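Local coordinates for protein dTDP-4-dehydrorhamnose reductase (PDB 3SC6) that catalyses the NADP(H)-dependent interconversion of dTDP-4-dehydrorhamnose and dTDP-rhamnose in the rhamnose biosynthetic pathway, at residues A[15-20]-A[154-159]. Residues are numbered along the deposited sequence; the frame is centred on the assembly and turned at random.
Sequences GQLGKQ and SWLYGK. With NAP (NADP nicotinamide-adenine-dinucleotide phosphate), chain G.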
loop_
_atom_site.group_PDB
_atom_site.type_symbol
_atom_site.label_atom_id
_atom_site.label_comp_id
_atom_site.label_asym_id
_atom_site.label_seq_id
_atom_site.Cartn_x
_atom_site.Cartn_y
_atom_site.Cartn_z
ATOM N N GLY A 15 -5.964 9.019 -4.128
ATOM C CA GLY A 15 -6.094 7.928 -3.161
ATOM C C GLY A 15 -5.369 8.209 -1.860
ATOM O O GLY A 15 -4.774 9.270 -1.689
ATOM N N GLN A 16 -5.413 7.250 -0.943
ATOM C CA GLN A 16 -4.758 7.394 0.358
ATOM C C GLN A 16 -3.288 7.811 0.259
ATOM O O GLN A 16 -2.879 8.763 0.923
ATOM C CB GLN A 16 -4.879 6.103 1.169
ATOM C CG GLN A 16 -6.310 5.702 1.493
ATOM C CD GLN A 16 -6.394 4.403 2.279
ATOM O OE1 GLN A 16 -7.479 3.985 2.686
ATOM N NE2 GLN A 16 -5.249 3.762 2.500
ATOM N N LEU A 17 -2.496 7.098 -0.549
ATOM C CA LEU A 17 -1.072 7.429 -0.707
ATOM C C LEU A 17 -0.828 8.681 -1.520
ATOM O O LEU A 17 -0.242 9.640 -1.026
ATOM C CB LEU A 17 -0.278 6.295 -1.359
ATOM C CG LEU A 17 -0.079 4.989 -0.614
ATOM C CD1 LEU A 17 0.731 4.034 -1.481
ATOM C CD2 LEU A 17 0.650 5.274 0.687
ATOM N N GLY A 18 -1.256 8.650 -2.777
ATOM C CA GLY A 18 -1.083 9.777 -3.683
ATOM C C GLY A 18 -1.425 11.117 -3.068
ATOM O O GLY A 18 -0.694 12.091 -3.237
ATOM N N LYS A 19 -2.541 11.163 -2.355
ATOM C CA LYS A 19 -2.996 12.382 -1.709
ATOM C C LYS A 19 -2.004 12.864 -0.647
ATOM O O LYS A 19 -1.733 14.062 -0.546
ATOM C CB LYS A 19 -4.367 12.131 -1.070
ATOM C CG LYS A 19 -5.010 13.325 -0.363
ATOM C CD LYS A 19 -5.316 14.474 -1.309
ATOM C CE LYS A 19 -5.955 15.647 -0.560
ATOM N NZ LYS A 19 -7.229 15.271 0.115
ATOM N N GLN A 20 -1.450 11.929 0.124
ATOM C CA GLN A 20 -0.499 12.272 1.186
ATOM C C GLN A 20 0.972 12.242 0.748
ATOM O O GLN A 20 1.798 12.956 1.310
ATOM C CB GLN A 20 -0.745 11.375 2.403
ATOM C CG GLN A 20 0.143 11.660 3.604
ATOM C CD GLN A 20 -0.230 10.815 4.809
ATOM O OE1 GLN A 20 -1.209 10.067 4.779
ATOM N NE2 GLN A 20 0.533 10.948 5.887
ATOM N N SER A 154 1.007 -3.305 3.664
ATOM C CA SER A 154 -0.237 -3.927 4.143
ATOM C C SER A 154 -0.925 -3.138 5.251
ATOM O O SER A 154 -0.257 -2.433 6.013
ATOM C CB SER A 154 0.084 -5.308 4.704
ATOM O OG SER A 154 0.990 -5.203 5.794
ATOM N N TRP A 155 -2.257 -3.256 5.347
ATOM C CA TRP A 155 -2.995 -2.547 6.399
ATOM C C TRP A 155 -2.584 -1.090 6.411
ATOM O O TRP A 155 -2.275 -0.516 7.452
ATOM C CB TRP A 155 -2.671 -3.236 7.723
ATOM C CG TRP A 155 -3.282 -4.604 7.854
ATOM C CD1 TRP A 155 -3.215 -5.626 6.952
ATOM C CD2 TRP A 155 -3.819 -5.179 9.053
ATOM N NE1 TRP A 155 -3.820 -6.748 7.458
ATOM C CE2 TRP A 155 -4.176 -6.508 8.756
ATOM C CE3 TRP A 155 -4.079 -4.680 10.332
ATOM C CZ2 TRP A 155 -4.777 -7.346 9.690
ATOM C CZ3 TRP A 155 -4.680 -5.512 11.256
ATOM C CH2 TRP A 155 -5.021 -6.832 10.931
ATOM N N LEU A 156 -2.597 -0.502 5.223
ATOM C CA LEU A 156 -2.220 0.882 5.026
ATOM C C LEU A 156 -3.361 1.834 5.400
ATOM O O LEU A 156 -4.523 1.566 5.095
ATOM C CB LEU A 156 -1.830 1.066 3.556
ATOM C CG LEU A 156 -1.282 2.407 3.086
ATOM C CD1 LEU A 156 -0.012 2.746 3.845
ATOM C CD2 LEU A 156 -1.006 2.349 1.597
ATOM N N TYR A 157 -3.023 2.934 6.075
ATOM C CA TYR A 157 -4.012 3.932 6.486
ATOM C C TYR A 157 -3.301 5.274 6.604
ATOM O O TYR A 157 -2.160 5.327 7.068
ATOM C CB TYR A 157 -4.644 3.574 7.830
ATOM C CG TYR A 157 -3.689 3.625 8.998
ATOM C CD1 TYR A 157 -2.915 2.530 9.343
ATOM C CD2 TYR A 157 -3.584 4.774 9.772
ATOM C CE1 TYR A 157 -2.045 2.585 10.421
ATOM C CE2 TYR A 157 -2.726 4.840 10.845
ATOM C CZ TYR A 157 -1.957 3.748 11.170
ATOM O OH TYR A 157 -1.101 3.822 12.245
ATOM N N GLY A 158 -3.968 6.352 6.197
ATOM C CA GLY A 158 -3.372 7.691 6.262
ATOM C C GLY A 158 -4.313 8.797 6.703
ATOM O O GLY A 158 -5.412 8.541 7.190
ATOM N N LYS A 159 -3.865 10.036 6.528
ATOM C CA LYS A 159 -4.649 11.205 6.904
ATOM C C LYS A 159 -5.903 11.385 6.074
ATOM O O LYS A 159 -6.961 11.740 6.597
ATOM C CB LYS A 159 -3.839 12.497 6.713
ATOM C CG LYS A 159 -2.579 12.644 7.531
ATOM C CD LYS A 159 -1.948 14.011 7.257
ATOM C CE LYS A 159 -0.695 14.236 8.084
ATOM N NZ LYS A 159 0.360 13.218 7.807
HETATM P PA NAP G . -6.861 3.905 -3.011
HETATM O O1A NAP G . -7.979 3.087 -3.612
HETATM O O2A NAP G . -7.202 5.105 -2.155
HETATM O O5B NAP G . -5.878 4.396 -4.186
HETATM C C5B NAP G . -5.983 3.905 -5.519
HETATM C C4B NAP G . -6.299 5.070 -6.451
HETATM O O4B NAP G . -6.176 4.649 -7.819
HETATM C C3B NAP G . -7.723 5.590 -6.259
HETATM O O3B NAP G . -7.738 6.987 -5.954
HETATM C C2B NAP G . -8.401 5.338 -7.586
HETATM O O2B NAP G . -9.328 6.370 -7.921
HETATM C C1B NAP G . -7.227 5.274 -8.555
HETATM N N9A NAP G . -7.587 4.608 -9.836
HETATM C C8A NAP G . -8.557 3.699 -10.049
HETATM N N7A NAP G . -8.569 3.375 -11.362
HETATM C C5A NAP G . -7.607 4.097 -11.967
HETATM C C6A NAP G . -7.122 4.209 -13.363
HETATM N N6A NAP G . -7.684 3.471 -14.352
HETATM N N1A NAP G . -6.102 5.058 -13.620
HETATM C C2A NAP G . -5.547 5.786 -12.631
HETATM N N3A NAP G . -5.978 5.700 -11.356
HETATM C C4A NAP G . -6.996 4.873 -11.004
HETATM O O3 NAP G . -5.900 2.916 -2.170
HETATM P PN NAP G . -4.410 3.331 -1.688
HETATM O O1N NAP G . -4.145 2.639 -0.372
HETATM O O2N NAP G . -4.209 4.819 -1.824
HETATM O O5D NAP G . -3.483 2.635 -2.798
HETATM C C5D NAP G . -2.066 2.574 -2.629
HETATM C C4D NAP G . -1.522 1.236 -3.127
HETATM O O4D NAP G . -1.225 0.378 -2.014
HETATM C C3D NAP G . -2.506 0.485 -4.020
HETATM O O3D NAP G . -1.888 0.157 -5.267
HETATM C C2D NAP G . -2.864 -0.773 -3.259
HETATM O O2D NAP G . -2.977 -1.879 -4.155
HETATM C C1D NAP G . -1.721 -0.944 -2.263
HETATM N N1N NAP G . -2.126 -1.593 -1.006
HETATM C C2N NAP G . -3.069 -1.032 -0.230
HETATM C C3N NAP G . -3.460 -1.632 0.966
HETATM C C7N NAP G . -4.521 -0.980 1.811
HETATM O O7N NAP G . -5.073 0.028 1.393
HETATM N N7N NAP G . -4.845 -1.497 2.994
HETATM C C4N NAP G . -2.854 -2.824 1.354
HETATM C C5N NAP G . -1.881 -3.380 0.540
HETATM C C6N NAP G . -1.529 -2.739 -0.642
HETATM P P2B NAP G . -10.916 6.111 -7.823
HETATM O O1X NAP G . -11.495 7.494 -7.994
HETATM O O2X NAP G . -11.223 5.166 -8.959
HETATM O O3X NAP G . -11.116 5.512 -6.453
#
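Gln-20 and Lys-159 bring two nitrogen donors together, NE2 to NZ at 3.0 Å, a pair that cannot bond to each other; each has acceptors elsewhere, Glu-24 hydrogen-bonding NE2, and Glu-283 (salt bridge) and Tyr-190 OH holding NZ, which probably accounts for the approach. The other amide branch does bond: Lys-159 N donates to Gln-20 OE1 (3.2 Å, 163° at the hydrogen), arriving 42° out of the carbonyl plane. Chi1 (-178°) sets Gln-20 CG anti to the backbone N, and the chain, extended beyond CG, carries the amide to residues 158-159, where OE1 also lies against Gly-158 CA. One helical turn earlier, Gln-16 NE2 makes a weak hydrogen bond to Leu-156 O at 3.5 Å. Beside it the side chains of Leu-17 and Leu-156 cross at about a right angle, CD2 to CD2 at 3.5 Å. NADP lies next to this apolar contact: Leu-17 CD1 packs on ribose C5D at 3.4 Å and Leu-156 CB on carboxamide C7N at 3.8 Å. Gln-16 N and Leu-17 N donate to pyrophosphate oxygens O2A and O2N, as expected at the start of the first Rossmann helix. The contact thus joins helix 16-24 to the end of strand 148-157 and the residues following it, with Val-191 of helix 191-202 touching Leu-17, Gln-20 and Leu-156.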